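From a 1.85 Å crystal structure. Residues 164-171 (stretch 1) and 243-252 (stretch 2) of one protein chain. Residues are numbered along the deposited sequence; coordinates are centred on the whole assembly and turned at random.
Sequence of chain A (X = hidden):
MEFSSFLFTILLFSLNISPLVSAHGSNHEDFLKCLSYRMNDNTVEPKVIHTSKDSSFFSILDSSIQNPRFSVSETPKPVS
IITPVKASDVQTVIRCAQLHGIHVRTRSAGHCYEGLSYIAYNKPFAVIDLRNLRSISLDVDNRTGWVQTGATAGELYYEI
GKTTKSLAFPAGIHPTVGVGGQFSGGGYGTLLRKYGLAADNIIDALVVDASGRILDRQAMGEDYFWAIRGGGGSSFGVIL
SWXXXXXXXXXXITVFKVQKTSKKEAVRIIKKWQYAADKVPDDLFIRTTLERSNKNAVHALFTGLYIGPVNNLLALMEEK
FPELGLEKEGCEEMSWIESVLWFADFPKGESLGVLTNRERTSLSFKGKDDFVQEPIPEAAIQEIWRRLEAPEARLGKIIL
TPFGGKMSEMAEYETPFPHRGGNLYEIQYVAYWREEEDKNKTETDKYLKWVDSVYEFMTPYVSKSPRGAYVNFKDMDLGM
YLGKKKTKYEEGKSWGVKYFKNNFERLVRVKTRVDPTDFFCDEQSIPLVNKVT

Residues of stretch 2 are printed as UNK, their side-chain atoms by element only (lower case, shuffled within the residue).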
ATOM      1  N   THR A 164      -5.664 -24.267  -1.229  1.00 21.59           N
ATOM      2  CA  THR A 164      -4.450 -24.990  -0.880  1.00 21.99           C
ATOM      3  C   THR A 164      -3.797 -24.368   0.325  1.00 17.75           C
ATOM      4  O   THR A 164      -3.867 -23.162   0.507  1.00 25.84           O
ATOM      5  CB  THR A 164      -3.433 -25.004  -2.019  1.00 23.74           C
ATOM      6  OG1 THR A 164      -2.276 -25.737  -1.600  1.00 25.42           O
ATOM      7  CG2 THR A 164      -3.025 -23.584  -2.403  1.00 22.96           C
ATOM      8  N   LYS A 165      -3.160 -25.197   1.145  1.00 18.95           N
ATOM      9  CA  LYS A 165      -2.442 -24.716   2.317  1.00 19.85           C
ATOM     10  C   LYS A 165      -0.929 -24.559   2.060  1.00 25.34           C
ATOM     11  O   LYS A 165      -0.187 -24.067   2.916  1.00 23.31           O
ATOM     12  CB  LYS A 165      -2.683 -25.663   3.494  1.00 19.99           C
ATOM     13  CG  LYS A 165      -4.144 -25.941   3.763  1.00 20.40           C
ATOM     14  CD  LYS A 165      -4.893 -24.668   4.168  1.00 21.43           C
ATOM     15  CE  LYS A 165      -6.373 -24.940   4.397  1.00 18.12           C
ATOM     16  NZ  LYS A 165      -7.179 -23.691   4.474  1.00 22.73           N
ATOM     17  N   SER A 166      -0.468 -24.967   0.883  1.00 25.78           N
ATOM     18  CA  SER A 166       0.962 -24.951   0.602  1.00 26.13           C
ATOM     19  C   SER A 166       1.384 -23.821  -0.356  1.00 26.08           C
ATOM     20  O   SER A 166       2.524 -23.787  -0.813  1.00 24.79           O
ATOM     21  CB  SER A 166       1.400 -26.311   0.039  1.00 24.65           C
ATOM     22  OG  SER A 166       0.746 -26.606  -1.183  1.00 26.80           O
ATOM     23  N   LEU A 167       0.472 -22.902  -0.657  1.00 15.88           N
ATOM     24  CA  LEU A 167       0.808 -21.748  -1.482  1.00 15.34           C
ATOM     25  C   LEU A 167       0.349 -20.460  -0.826  1.00 19.23           C
ATOM     26  O   LEU A 167      -0.548 -20.462   0.017  1.00 17.34           O
ATOM     27  CB  LEU A 167       0.185 -21.856  -2.872  1.00 24.82           C
ATOM     28  CG  LEU A 167       0.696 -22.917  -3.847  1.00 22.50           C
ATOM     29  CD1 LEU A 167       0.033 -22.719  -5.206  1.00 20.45           C
ATOM     30  CD2 LEU A 167       2.197 -22.870  -3.963  1.00 18.82           C
ATOM     31  N   ALA A 168       0.976 -19.361  -1.225  1.00 18.20           N
ATOM     32  CA  ALA A 168       0.690 -18.050  -0.663  1.00 16.54           C
ATOM     33  C   ALA A 168       0.961 -16.968  -1.697  1.00 18.71           C
ATOM     34  O   ALA A 168       1.375 -17.247  -2.820  1.00 20.56           O
ATOM     35  CB  ALA A 168       1.534 -17.804   0.595  1.00 12.98           C
ATOM     36  N   PHE A 169       0.723 -15.723  -1.321  1.00 17.69           N
ATOM     37  CA  PHE A 169       1.174 -14.641  -2.152  1.00 16.27           C
ATOM     38  C   PHE A 169       1.631 -13.519  -1.240  1.00 18.91           C
ATOM     39  O   PHE A 169       0.960 -13.208  -0.261  1.00 18.62           O
ATOM     40  CB  PHE A 169       0.083 -14.176  -3.121  1.00 13.98           C
ATOM     41  CG  PHE A 169       0.578 -13.166  -4.107  1.00 16.73           C
ATOM     42  CD1 PHE A 169       1.351 -13.561  -5.185  1.00 18.99           C
ATOM     43  CD2 PHE A 169       0.319 -11.813  -3.928  1.00 18.42           C
ATOM     44  CE1 PHE A 169       1.845 -12.631  -6.077  1.00 22.21           C
ATOM     45  CE2 PHE A 169       0.810 -10.870  -4.823  1.00 17.68           C
ATOM     46  CZ  PHE A 169       1.565 -11.278  -5.894  1.00 21.30           C
ATOM     47  N   PRO A 170       2.796 -12.925  -1.552  1.00 17.02           N
ATOM     48  CA  PRO A 170       3.396 -11.880  -0.725  1.00 14.11           C
ATOM     49  C   PRO A 170       2.795 -10.493  -0.985  1.00 18.93           C
ATOM     50  O   PRO A 170       3.275  -9.782  -1.860  1.00 24.41           O
ATOM     51  CB  PRO A 170       4.865 -11.930  -1.139  1.00 12.87           C
ATOM     52  CG  PRO A 170       4.817 -12.347  -2.575  1.00 12.84           C
ATOM     53  CD  PRO A 170       3.660 -13.290  -2.692  1.00 14.83           C
ATOM     54  N   ALA A 171       1.745 -10.132  -0.251  1.00 17.65           N
ATOM     55  CA  ALA A 171       1.174  -8.785  -0.312  1.00 16.10           C
ATOM     56  C   ALA A 171       0.974  -8.269   1.109  1.00 16.15           C
ATOM     57  O   ALA A 171       1.484  -8.875   2.056  1.00 12.47           O
ATOM     58  CB  ALA A 171      -0.135  -8.780  -1.084  1.00 16.23           C
ATOM     59  N   UNK A 243      -1.309 -10.993 -13.509  1.00 22.53           N
ATOM     60  CA  UNK A 243      -1.016 -12.427 -13.487  1.00 24.24           C
ATOM     61  C   UNK A 243       0.031 -12.677 -12.420  1.00 20.39           C
ATOM     62  O   UNK A 243       1.189 -12.304 -12.580  1.00 19.71           O
ATOM     63  c   UNK A 243      -0.522 -14.492 -14.889  1.00 21.27           C
ATOM     64  c   UNK A 243      -0.215 -15.043 -16.270  1.00 21.57           C
ATOM     65  n   UNK A 243      -0.220 -17.172 -17.583  1.00 24.50           N
ATOM     66  c   UNK A 243      -0.540 -12.958 -14.847  1.00 22.71           C
ATOM     67  c   UNK A 243      -0.102 -16.560 -16.221  1.00 23.01           C
ATOM     68  N   UNK A 244      -0.398 -13.288 -11.318  1.00 21.16           N
ATOM     69  CA  UNK A 244       0.472 -13.498 -10.170  1.00 19.37           C
ATOM     70  C   UNK A 244       1.225 -14.825 -10.230  1.00 21.74           C
ATOM     71  O   UNK A 244       0.792 -15.790 -10.862  1.00 16.35           O
ATOM     72  c   UNK A 244      -0.324 -13.422  -8.829  1.00 15.08           C
ATOM     73  c   UNK A 244      -0.982 -12.068  -8.679  1.00 17.60           C
ATOM     74  c   UNK A 244      -1.357 -14.532  -8.736  1.00 16.45           C
ATOM     75  N   UNK A 245       2.381 -14.845  -9.579  1.00 22.64           N
ATOM     76  CA  UNK A 245       3.116 -16.071  -9.343  1.00 21.31           C
ATOM     77  C   UNK A 245       2.924 -16.464  -7.877  1.00 19.97           C
ATOM     78  O   UNK A 245       3.281 -15.712  -6.975  1.00 24.25           O
ATOM     79  c   UNK A 245       5.126 -19.548 -10.431  1.00 25.84           C
ATOM     80  c   UNK A 245       4.601 -15.886  -9.678  1.00 21.71           C
ATOM     81  c   UNK A 245       5.389 -17.171  -9.720  1.00 23.23           C
ATOM     82  n   UNK A 245       4.595 -20.449 -11.476  1.00 28.91           N
ATOM     83  c   UNK A 245       4.799 -18.111 -10.754  1.00 24.99           C
ATOM     84  N   UNK A 246       2.337 -17.632  -7.641  1.00 19.52           N
ATOM     85  CA  UNK A 246       2.113 -18.113  -6.277  1.00 21.07           C
ATOM     86  C   UNK A 246       3.392 -18.712  -5.687  1.00 21.05           C
ATOM     87  O   UNK A 246       4.141 -19.390  -6.379  1.00 23.00           O
ATOM     88  c   UNK A 246      -0.385 -18.639  -6.772  1.00 20.73           C
ATOM     89  c   UNK A 246      -0.870 -17.386  -6.020  1.00 19.80           C
ATOM     90  c   UNK A 246      -1.452 -19.738  -6.748  1.00 19.92           C
ATOM     91  c   UNK A 246       0.977 -19.139  -6.254  1.00 20.17           C
ATOM     92  N   UNK A 247       3.646 -18.445  -4.408  1.00 19.18           N
ATOM     93  CA  UNK A 247       4.898 -18.847  -3.782  1.00 17.04           C
ATOM     94  C   UNK A 247       4.641 -19.948  -2.774  1.00 18.73           C
ATOM     95  O   UNK A 247       3.526 -20.111  -2.289  1.00 18.48           O
ATOM     96  c   UNK A 247       5.611 -17.658  -3.100  1.00 12.99           C
ATOM     97  c   UNK A 247       5.992 -16.603  -4.144  1.00 12.84           C
ATOM     98  c   UNK A 247       4.746 -17.061  -2.012  1.00 12.39           C
ATOM     99  N   UNK A 248       5.677 -20.713  -2.464  1.00 20.33           N
ATOM    100  CA  UNK A 248       5.496 -21.905  -1.653  1.00 21.29           C
ATOM    101  C   UNK A 248       5.623 -21.586  -0.182  1.00 14.33           C
ATOM    102  O   UNK A 248       6.453 -20.786   0.228  1.00 16.60           O
ATOM    103  o   UNK A 248       5.451 -23.936  -3.956  1.00 23.89           O
ATOM    104  c   UNK A 248       6.504 -22.991  -2.042  1.00 22.54           C
ATOM    105  o   UNK A 248       7.416 -23.030  -4.247  1.00 31.82           O
ATOM    106  c   UNK A 248       6.449 -23.341  -3.519  1.00 24.44           C
ATOM    107  N   UNK A 249       4.769 -22.218   0.602  1.00 14.55           N
ATOM    108  CA  UNK A 249       4.841 -22.132   2.040  1.00 14.68           C
ATOM    109  C   UNK A 249       4.588 -23.512   2.580  1.00 17.82           C
ATOM    110  O   UNK A 249       3.878 -24.309   1.968  1.00 19.55           O
ATOM    111  c   UNK A 249       4.205 -19.688   2.415  1.00 19.14           C
ATOM    112  c   UNK A 249       3.798 -21.133   2.655  1.00 19.07           C
ATOM    113  c   UNK A 249       2.397 -21.390   2.135  1.00 13.87           C
ATOM    114  N   UNK A 250       5.175 -23.816   3.730  1.00 20.84           N
ATOM    115  CA  UNK A 250       4.804 -25.052   4.417  1.00 24.39           C
ATOM    116  C   UNK A 250       3.373 -25.000   4.964  1.00 15.60           C
ATOM    117  O   UNK A 250       2.873 -23.944   5.325  1.00 16.26           O
ATOM    118  c   UNK A 250       6.354 -23.186   4.325  1.00 20.88           C
ATOM    119  c   UNK A 250       5.832 -25.143   5.549  1.00 24.66           C
ATOM    120  c   UNK A 250       6.979 -24.326   5.065  1.00 26.59           C
ATOM    121  N   UNK A 251       2.728 -26.155   5.022  1.00 16.49           N
ATOM    122  CA  UNK A 251       1.402 -26.264   5.586  1.00 26.68           C
ATOM    123  C   UNK A 251       1.408 -25.832   7.060  1.00 28.45           C
ATOM    124  O   UNK A 251       0.374 -25.467   7.617  1.00 27.31           O
ATOM    125  c   UNK A 251       0.888 -27.698   5.431  1.00 28.63           C
ATOM    126  o   UNK A 251       1.087 -28.162   4.101  1.00 33.88           O
ATOM    127  N   UNK A 252       2.583 -25.859   7.685  1.00 30.04           N
ATOM    128  CA  UNK A 252       2.732 -25.375   9.055  1.00 27.58           C
ATOM    129  C   UNK A 252       3.759 -24.256   9.158  1.00 21.28           C
ATOM    130  O   UNK A 252       4.939 -24.453   8.856  1.00 20.20           O
ATOM    131  c   UNK A 252       3.156 -26.502  10.015  1.00 34.51           C
ATOM    132  c   UNK A 252       3.682 -25.922  11.330  1.00 36.70           C
ATOM    133  o   UNK A 252       2.033 -27.350  10.281  1.00 33.90           O
TER
HETATM  134  O   HOH W   1       0.429 -22.919   4.980  1.00 20.09           O

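Position 243 opens the stretch with four carbons in a row ending in a nitrogen, an unbranched chain that stays out of reach of stretch 1; it is K243. Position 244 carries three carbons, one bearing the other two, and its CB lies 3.6 Å from F169 CE1. This is V244, whose CG1 sits 4.2 Å from the centroid of the F169 ring, over one face. At position 245 four carbons again run in a row to a nitrogen, and the end of the chain leads away from stretch 1. The residue is K245, and its contact is made by the backbone: K245 O approaches F169 CD1 to 3.4 Å at the ring edge, without a polar partner in the model.

Four carbons forked at the second mark position 246, where one terminal carbon packs against L167 and the other faces F169. These atoms identify L246; its CD1 is 3.7 Å from L167 CD1, and its CD2 is 4.4 Å from F169 CB. Position 247 has one carbon carrying two more, a compact branch beside A168 and P170. It is V247, with CG2 4.2 Å from A168 CB and 4.0 Å from P170 CD. At position 248 two carbons end in a pair of oxygens, one of them near the L167 side chain. The carboxylate gives D248, whose OD1 lies 3.4 Å from L167 CD2 and is hydrogen-bonded elsewhere in the structure.

Position 249 shows three carbons branched at the first, set against A168 and the backbone of L167. This is V249: its CG1 is 3.7 Å from A168 CB and its CG2 3.7 Å from L167 N. At position 250 three carbons close a ring onto the backbone nitrogen, which makes it P250; its CB points away from stretch 1. One carbon and one oxygen at position 251 define S251, with OG 4.5 Å from S166 CB. Position 252, a carbon carrying one oxygen and one carbon, is T252, which makes no contact with stretch 1.

The contact is a short antiparallel pairing. A168 and V247 exchange hydrogen bonds, A168 N to V247 O at 2.9 Å and V247 N to A168 O at 3.0 Å, while V249 N reaches S166 O at 3.1 Å. Side chains of L167 and D248 share one sheet face; those of A168 and V247 lie on the other. Apolar packing reinforces this backbone ladder, and one water donates to both K165 O (2.4 Å) and P250 O (2.7 Å), bridging the two stretches beyond the paired residues, where both are loop or turn.

Stretch 2, residues 243-252: KVKLVDVPST
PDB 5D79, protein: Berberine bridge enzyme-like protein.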